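Local coordinates for protein Two-component system sensor histidine kinase (Bacteroides thetaiotaomicron, PDB 3OTT) that probably senses saccharides through this extracellular beta-propeller and beta-sandwich region and relays the signal by histidine-kinase phosphotransfer to regulate transcription, at residues R64-Y75 with G79-R90. Residues are numbered along the deposited sequence; the frame is centred on the assembly and turned at random.
Sequences RIYCGVIIDNTY and GTDNGILVYNYR
One four-stranded antiparallel blade of a beta-propeller supplies this contact. Strands 67-71 and 84-88 lie on either side of 75-79, the blade's second strand, and the segments touch near its two ends. At the 64-67/79-81 end, Tyr-66 N donates to Gly-79 O (2.8 Å), and Gly-79 N donates to Cys-67 O. The Tyr-66 ring lies with its edge against Thr-80 CA. Its hydroxyl donates to Asp-81 OD1 at 2.7 Å, on the syn lone pair, with ring and carboxylate planes 40° apart. Water 1 joins Arg-64 O to Asp-81 N.

At the 73-75/86-90 end, the turn 72-74 leads into a classic beta bulge, where Thr-74 and Tyr-75 face Ile-71. Arg-90 approaches this turn side-on. Its NE (2.9 Å) and NH2 (3.2 Å) both donate to Asn-73 O, which lies in the guanidinium plane. The chain is extended from CG to NE, which carries the group past Thr-74 OG1 to that carbonyl. With an alanine in its place, Asn-73 O would probably lose these two donors, leaving the turn less firmly tied to the 84-88 strand end. Asn-73 OD1 is hydrogen-bonded to Ser-31 OG, part of the hexatantalum dodecabromide pocket. The hydroxyl of Tyr-75 reaches His-372 of the second subunit, so this end meets the dimer partner.

Tyr-89 N donates to Thr-74 O at 3.1 Å. Asn-88 CG stands anti to the backbone N (chi1 -177°), which brings OD1 to Thr-74 OG1 (3.0 Å, weak); OD1 also accepts from Arg-90 N in an Asx turn. Val-86 CG1 packs 3.9 Å from Tyr-75 CD1.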
ATOM      1  N   ARG B  64      -1.701 -26.553 -28.979  1.00 15.36           N
ATOM      2  CA  ARG B  64      -1.809 -25.116 -29.096  0.50 14.82           C
ATOM      3  C   ARG B  64      -2.341 -24.516 -27.791  1.00 14.67           C
ATOM      4  O   ARG B  64      -3.291 -25.024 -27.206  1.00 14.38           O
ATOM      5  CB  ARG B  64      -2.676 -24.724 -30.303  0.50 14.72           C
ATOM      6  CG  ARG B  64      -2.923 -23.219 -30.455  0.50 17.46           C
ATOM      7  CD  ARG B  64      -3.787 -22.857 -31.698  0.50 23.09           C
ATOM      8  NE  ARG B  64      -3.249 -21.688 -32.401  0.50 24.00           N
ATOM      9  CZ  ARG B  64      -3.096 -21.610 -33.730  0.50 24.41           C
ATOM     10  NH1 ARG B  64      -3.498 -22.605 -34.551  0.50 22.30           N
ATOM     11  NH2 ARG B  64      -2.566 -20.524 -34.245  0.50 18.73           N
ATOM     12  N   ILE B  65      -1.731 -23.417 -27.365  1.00 14.06           N
ATOM     13  CA  ILE B  65      -2.126 -22.717 -26.182  1.00 14.35           C
ATOM     14  C   ILE B  65      -2.903 -21.456 -26.600  1.00 15.48           C
ATOM     15  O   ILE B  65      -2.439 -20.702 -27.454  1.00 15.56           O
ATOM     16  CB  ILE B  65      -0.872 -22.231 -25.416  1.00 13.72           C
ATOM     17  CG1 ILE B  65       0.161 -23.360 -25.238  1.00 15.96           C
ATOM     18  CG2 ILE B  65      -1.230 -21.583 -24.028  1.00 10.74           C
ATOM     19  CD1 ILE B  65      -0.334 -24.491 -24.398  1.00 14.20           C
ATOM     20  N   TYR B  66      -4.050 -21.185 -25.989  1.00 14.99           N
ATOM     21  CA  TYR B  66      -4.815 -19.991 -26.416  1.00 14.55           C
ATOM     22  C   TYR B  66      -4.732 -18.839 -25.453  1.00 15.03           C
ATOM     23  O   TYR B  66      -4.985 -17.698 -25.839  1.00 16.02           O
ATOM     24  CB  TYR B  66      -6.267 -20.362 -26.653  1.00 14.02           C
ATOM     25  CG  TYR B  66      -6.430 -21.364 -27.775  1.00 12.25           C
ATOM     26  CD1 TYR B  66      -6.610 -20.932 -29.107  1.00 10.96           C
ATOM     27  CD2 TYR B  66      -6.443 -22.756 -27.495  1.00 13.05           C
ATOM     28  CE1 TYR B  66      -6.771 -21.856 -30.163  1.00 14.05           C
ATOM     29  CE2 TYR B  66      -6.588 -23.732 -28.574  1.00 16.74           C
ATOM     30  CZ  TYR B  66      -6.738 -23.252 -29.891  1.00 16.44           C
ATOM     31  OH  TYR B  66      -6.913 -24.144 -30.908  1.00 20.32           O
ATOM     32  N   CYS B  67      -4.403 -19.137 -24.197  1.00 15.30           N
ATOM     33  CA  CYS B  67      -4.442 -18.153 -23.149  1.00 16.86           C
ATOM     34  C   CYS B  67      -3.796 -18.810 -21.943  1.00 17.00           C
ATOM     35  O   CYS B  67      -3.637 -20.030 -21.941  1.00 17.83           O
ATOM     36  CB  CYS B  67      -5.891 -17.785 -22.813  1.00 16.59           C
ATOM     37  SG  CYS B  67      -6.818 -19.149 -22.084  1.00 17.03           S
ATOM     38  N   GLY B  68      -3.444 -18.008 -20.946  1.00 15.50           N
ATOM     39  CA  GLY B  68      -2.885 -18.518 -19.711  1.00 16.06           C
ATOM     40  C   GLY B  68      -3.018 -17.535 -18.581  1.00 15.74           C
ATOM     41  O   GLY B  68      -3.166 -16.364 -18.830  1.00 16.25           O
ATOM     42  N   VAL B  69      -2.993 -18.028 -17.339  1.00 15.30           N
ATOM     43  CA  VAL B  69      -2.781 -17.208 -16.169  1.00 14.75           C
ATOM     44  C   VAL B  69      -1.903 -17.955 -15.176  1.00 15.07           C
ATOM     45  O   VAL B  69      -1.862 -19.179 -15.201  1.00 14.01           O
ATOM     46  CB  VAL B  69      -4.086 -16.846 -15.382  1.00 16.11           C
ATOM     47  CG1 VAL B  69      -4.834 -15.834 -16.105  1.00 18.81           C
ATOM     48  CG2 VAL B  69      -4.922 -18.063 -15.066  1.00 12.34           C
ATOM     49  N   ILE B  70      -1.239 -17.212 -14.294  1.00 13.65           N
ATOM     50  CA  ILE B  70      -0.430 -17.805 -13.256  1.00 15.76           C
ATOM     51  C   ILE B  70      -1.311 -17.948 -11.989  1.00 17.38           C
ATOM     52  O   ILE B  70      -1.956 -16.970 -11.578  1.00 17.11           O
ATOM     53  CB  ILE B  70       0.813 -16.932 -12.999  1.00 15.80           C
ATOM     54  CG1 ILE B  70       1.720 -16.931 -14.245  1.00 16.84           C
ATOM     55  CG2 ILE B  70       1.558 -17.385 -11.747  1.00 16.41           C
ATOM     56  CD1 ILE B  70       3.034 -16.079 -14.078  1.00 17.62           C
ATOM     57  N   ILE B  71      -1.272 -19.140 -11.371  1.00 17.44           N
ATOM     58  CA  ILE B  71      -2.058 -19.497 -10.204  1.00 16.06           C
ATOM     59  C   ILE B  71      -1.125 -19.944  -9.043  1.00 17.22           C
ATOM     60  O   ILE B  71      -0.158 -20.675  -9.254  1.00 16.80           O
ATOM     61  CB  ILE B  71      -3.067 -20.678 -10.579  1.00 16.62           C
ATOM     62  CG1 ILE B  71      -4.124 -20.262 -11.618  1.00 14.05           C
ATOM     63  CG2 ILE B  71      -3.716 -21.294  -9.397  1.00 12.21           C
ATOM     64  CD1 ILE B  71      -4.864 -19.014 -11.291  1.00 15.67           C
ATOM     65  N   ASP B  72      -1.411 -19.475  -7.830  1.00 17.80           N
ATOM     66  CA  ASP B  72      -0.673 -19.833  -6.591  1.00 18.72           C
ATOM     67  C   ASP B  72       0.846 -19.587  -6.667  1.00 18.34           C
ATOM     68  O   ASP B  72       1.589 -20.230  -5.967  1.00 17.75           O
ATOM     69  CB  ASP B  72      -0.997 -21.283  -6.120  1.00 19.21           C
ATOM     70  CG  ASP B  72      -2.521 -21.519  -5.853  1.00 22.27           C
ATOM     71  OD1 ASP B  72      -3.285 -20.506  -5.764  1.00 22.38           O
ATOM     72  OD2 ASP B  72      -2.948 -22.714  -5.729  1.00 21.12           O
ATOM     73  N   ASN B  73       1.282 -18.658  -7.524  1.00 17.85           N
ATOM     74  CA  ASN B  73       2.703 -18.322  -7.652  1.00 18.92           C
ATOM     75  C   ASN B  73       3.518 -19.587  -8.010  1.00 19.33           C
ATOM     76  O   ASN B  73       4.690 -19.715  -7.629  1.00 19.67           O
ATOM     77  CB  ASN B  73       3.196 -17.765  -6.315  1.00 19.59           C
ATOM     78  CG  ASN B  73       4.445 -16.883  -6.449  1.00 22.44           C
ATOM     79  OD1 ASN B  73       4.751 -16.324  -7.507  1.00 24.17           O
ATOM     80  ND2 ASN B  73       5.175 -16.759  -5.349  1.00 25.06           N
ATOM     81  N   THR B  74       2.880 -20.567  -8.658  1.00 17.63           N
ATOM     82  CA  THR B  74       3.602 -21.753  -9.024  1.00 16.47           C
ATOM     83  C   THR B  74       3.093 -22.465 -10.263  1.00 17.01           C
ATOM     84  O   THR B  74       3.829 -23.279 -10.814  1.00 17.35           O
ATOM     85  CB  THR B  74       3.792 -22.756  -7.845  1.00 17.20           C
ATOM     86  OG1 THR B  74       4.746 -23.745  -8.234  1.00 18.62           O
ATOM     87  CG2 THR B  74       2.487 -23.477  -7.444  1.00 13.01           C
ATOM     88  N   TYR B  75       1.853 -22.203 -10.700  1.00 16.81           N
ATOM     89  CA  TYR B  75       1.322 -22.913 -11.901  1.00 16.82           C
ATOM     90  C   TYR B  75       1.077 -21.998 -13.092  1.00 17.08           C
ATOM     91  O   TYR B  75       0.741 -20.834 -12.947  1.00 19.96           O
ATOM     92  CB  TYR B  75       0.002 -23.665 -11.618  1.00 16.64           C
ATOM     93  CG  TYR B  75       0.010 -24.573 -10.404  1.00 16.69           C
ATOM     94  CD1 TYR B  75       0.653 -25.833 -10.432  1.00 17.12           C
ATOM     95  CD2 TYR B  75      -0.639 -24.196  -9.233  1.00 17.65           C
ATOM     96  CE1 TYR B  75       0.680 -26.649  -9.295  1.00 15.60           C
ATOM     97  CE2 TYR B  75      -0.602 -25.007  -8.079  1.00 16.51           C
ATOM     98  CZ  TYR B  75       0.045 -26.213  -8.123  1.00 17.03           C
ATOM     99  OH  TYR B  75      -0.007 -26.976  -6.969  1.00 20.81           O
ATOM    100  N   GLY B  79      -5.084 -22.467 -21.572  1.00 13.80           N
ATOM    101  CA  GLY B  79      -6.208 -23.013 -22.295  1.00 13.06           C
ATOM    102  C   GLY B  79      -5.810 -23.694 -23.578  1.00 12.99           C
ATOM    103  O   GLY B  79      -4.973 -23.178 -24.286  1.00 13.37           O
ATOM    104  N   THR B  80      -6.433 -24.834 -23.895  1.00 14.22           N
ATOM    105  CA  THR B  80      -6.075 -25.693 -25.058  1.00 15.33           C
ATOM    106  C   THR B  80      -7.390 -26.254 -25.639  1.00 15.68           C
ATOM    107  O   THR B  80      -8.445 -26.018 -25.052  1.00 15.03           O
ATOM    108  CB  THR B  80      -5.178 -26.925 -24.638  1.00 15.83           C
ATOM    109  OG1 THR B  80      -5.923 -27.789 -23.794  1.00 16.34           O
ATOM    110  CG2 THR B  80      -3.900 -26.526 -23.861  1.00 15.89           C
ATOM    111  N   ASP B  81      -7.311 -26.982 -26.755  1.00 15.54           N
ATOM    112  CA  ASP B  81      -8.410 -27.801 -27.307  1.00 18.13           C
ATOM    113  C   ASP B  81      -8.943 -28.813 -26.287  1.00 19.33           C
ATOM    114  O   ASP B  81     -10.147 -29.091 -26.212  1.00 19.42           O
ATOM    115  CB  ASP B  81      -7.873 -28.592 -28.523  1.00 17.89           C
ATOM    116  CG  ASP B  81      -7.364 -27.664 -29.670  1.00 21.72           C
ATOM    117  OD1 ASP B  81      -7.637 -26.423 -29.656  1.00 25.16           O
ATOM    118  OD2 ASP B  81      -6.704 -28.174 -30.610  1.00 24.08           O
ATOM    119  N   ASN B  82      -8.045 -29.393 -25.501  1.00 21.08           N
ATOM    120  CA  ASN B  82      -8.498 -30.401 -24.573  1.00 23.75           C
ATOM    121  C   ASN B  82      -8.922 -29.836 -23.207  1.00 23.76           C
ATOM    122  O   ASN B  82      -9.536 -30.519 -22.393  1.00 25.35           O
ATOM    123  CB  ASN B  82      -7.516 -31.527 -24.401  1.00 24.07           C
ATOM    124  CG  ASN B  82      -8.119 -32.671 -23.594  1.00 31.66           C
ATOM    125  OD1 ASN B  82      -7.545 -33.093 -22.581  1.00 39.11           O
ATOM    126  ND2 ASN B  82      -9.304 -33.160 -24.017  1.00 32.25           N
ATOM    127  N   GLY B  83      -8.663 -28.569 -22.976  1.00 22.31           N
ATOM    128  CA  GLY B  83      -9.203 -27.997 -21.776  1.00 21.15           C
ATOM    129  C   GLY B  83      -8.211 -27.051 -21.182  1.00 19.25           C
ATOM    130  O   GLY B  83      -8.002 -25.930 -21.671  1.00 18.42           O
ATOM    131  N   ILE B  84      -7.622 -27.506 -20.103  1.00 18.99           N
ATOM    132  CA  ILE B  84      -6.669 -26.722 -19.391  1.00 18.80           C
ATOM    133  C   ILE B  84      -5.492 -27.571 -19.081  1.00 18.82           C
ATOM    134  O   ILE B  84      -5.608 -28.604 -18.478  1.00 19.48           O
ATOM    135  CB  ILE B  84      -7.255 -26.144 -18.109  1.00 20.01           C
ATOM    136  CG1 ILE B  84      -8.309 -25.105 -18.480  1.00 16.07           C
ATOM    137  CG2 ILE B  84      -6.135 -25.577 -17.213  1.00 18.84           C
ATOM    138  CD1 ILE B  84      -8.840 -24.342 -17.347  1.00 23.37           C
ATOM    139  N   LEU B  85      -4.345 -27.103 -19.515  1.00 17.23           N
ATOM    140  CA  LEU B  85      -3.109 -27.762 -19.272  1.00 16.96           C
ATOM    141  C   LEU B  85      -2.450 -27.022 -18.113  1.00 16.91           C
ATOM    142  O   LEU B  85      -2.327 -25.789 -18.145  1.00 18.20           O
ATOM    143  CB  LEU B  85      -2.306 -27.640 -20.547  1.00 16.55           C
ATOM    144  CG  LEU B  85      -1.038 -28.452 -20.660  1.00 21.45           C
ATOM    145  CD1 LEU B  85      -1.310 -29.996 -20.526  1.00 17.03           C
ATOM    146  CD2 LEU B  85      -0.384 -28.033 -22.014  1.00 17.75           C
ATOM    147  N   VAL B  86      -2.118 -27.744 -17.048  1.00 16.18           N
ATOM    148  CA  VAL B  86      -1.536 -27.145 -15.882  1.00 15.57           C
ATOM    149  C   VAL B  86      -0.018 -27.444 -15.729  1.00 16.53           C
ATOM    150  O   VAL B  86       0.400 -28.609 -15.565  1.00 19.42           O
ATOM    151  CB  VAL B  86      -2.313 -27.539 -14.631  1.00 14.99           C
ATOM    152  CG1 VAL B  86      -1.626 -27.017 -13.387  1.00 13.93           C
ATOM    153  CG2 VAL B  86      -3.751 -27.005 -14.728  1.00 11.93           C
ATOM    154  N   TYR B  87       0.800 -26.400 -15.719  1.00 15.28           N
ATOM    155  CA  TYR B  87       2.226 -26.614 -15.671  1.00 14.96           C
ATOM    156  C   TYR B  87       2.800 -26.044 -14.378  1.00 14.71           C
ATOM    157  O   TYR B  87       2.642 -24.853 -14.068  1.00 13.31           O
ATOM    158  CB  TYR B  87       2.903 -26.011 -16.937  1.00 13.92           C
ATOM    159  CG  TYR B  87       4.417 -26.117 -16.954  1.00 13.33           C
ATOM    160  CD1 TYR B  87       5.069 -27.367 -17.166  1.00 18.43           C
ATOM    161  CD2 TYR B  87       5.196 -25.003 -16.785  1.00 15.26           C
ATOM    162  CE1 TYR B  87       6.472 -27.471 -17.173  1.00 16.16           C
ATOM    163  CE2 TYR B  87       6.618 -25.076 -16.823  1.00 16.92           C
ATOM    164  CZ  TYR B  87       7.224 -26.307 -17.010  1.00 17.55           C
ATOM    165  OH  TYR B  87       8.581 -26.356 -17.038  1.00 21.42           O
ATOM    166  N   ASN B  88       3.426 -26.900 -13.591  1.00 14.79           N
ATOM    167  CA  ASN B  88       4.125 -26.409 -12.386  1.00 14.94           C
ATOM    168  C   ASN B  88       5.506 -25.908 -12.783  1.00 14.15           C
ATOM    169  O   ASN B  88       6.373 -26.685 -13.033  1.00 14.53           O
ATOM    170  CB  ASN B  88       4.179 -27.492 -11.281  1.00 15.18           C
ATOM    171  CG  ASN B  88       4.827 -26.994  -9.985  1.00 16.01           C
ATOM    172  OD1 ASN B  88       5.591 -26.038  -9.996  1.00 15.94           O
ATOM    173  ND2 ASN B  88       4.522 -27.663  -8.854  1.00 16.02           N
ATOM    174  N   TYR B  89       5.703 -24.605 -12.847  1.00 14.14           N
ATOM    175  CA  TYR B  89       6.944 -24.103 -13.374  1.00 14.63           C
ATOM    176  C   TYR B  89       8.105 -24.170 -12.354  1.00 15.80           C
ATOM    177  O   TYR B  89       9.291 -24.084 -12.736  1.00 16.59           O
ATOM    178  CB  TYR B  89       6.733 -22.690 -13.933  1.00 14.22           C
ATOM    179  CG  TYR B  89       6.577 -21.574 -12.890  1.00 13.82           C
ATOM    180  CD1 TYR B  89       7.682 -21.012 -12.248  1.00 10.97           C
ATOM    181  CD2 TYR B  89       5.310 -21.096 -12.552  1.00 12.12           C
ATOM    182  CE1 TYR B  89       7.531 -19.955 -11.327  1.00 14.77           C
ATOM    183  CE2 TYR B  89       5.140 -20.043 -11.615  1.00 12.88           C
ATOM    184  CZ  TYR B  89       6.231 -19.508 -11.000  1.00 13.49           C
ATOM    185  OH  TYR B  89       6.027 -18.497 -10.114  1.00 17.86           O
ATOM    186  N   ARG B  90       7.791 -24.348 -11.073  1.00 15.50           N
ATOM    187  CA  ARG B  90       8.862 -24.476 -10.084  1.00 16.93           C
ATOM    188  C   ARG B  90       9.354 -25.914 -10.096  1.00 17.65           C
ATOM    189  O   ARG B  90      10.546 -26.164 -10.053  1.00 18.06           O
ATOM    190  CB  ARG B  90       8.432 -24.116  -8.646  1.00 15.75           C
ATOM    191  CG  ARG B  90       8.199 -22.649  -8.481  1.00 16.93           C
ATOM    192  CD  ARG B  90       7.706 -22.323  -7.066  1.00 17.75           C
ATOM    193  NE  ARG B  90       7.287 -20.912  -7.091  1.00 22.66           N
ATOM    194  CZ  ARG B  90       8.095 -19.890  -6.851  1.00 25.44           C
ATOM    195  NH1 ARG B  90       9.379 -20.126  -6.506  1.00 26.79           N
ATOM    196  NH2 ARG B  90       7.619 -18.649  -6.910  1.00 22.99           N
TER
HETATM  197  O   HOH W   1      -4.709 -27.131 -28.159  1.00  4.07           O
HETATM  198  O   HOH W   2       5.694 -25.985  -6.345  1.00 15.10           O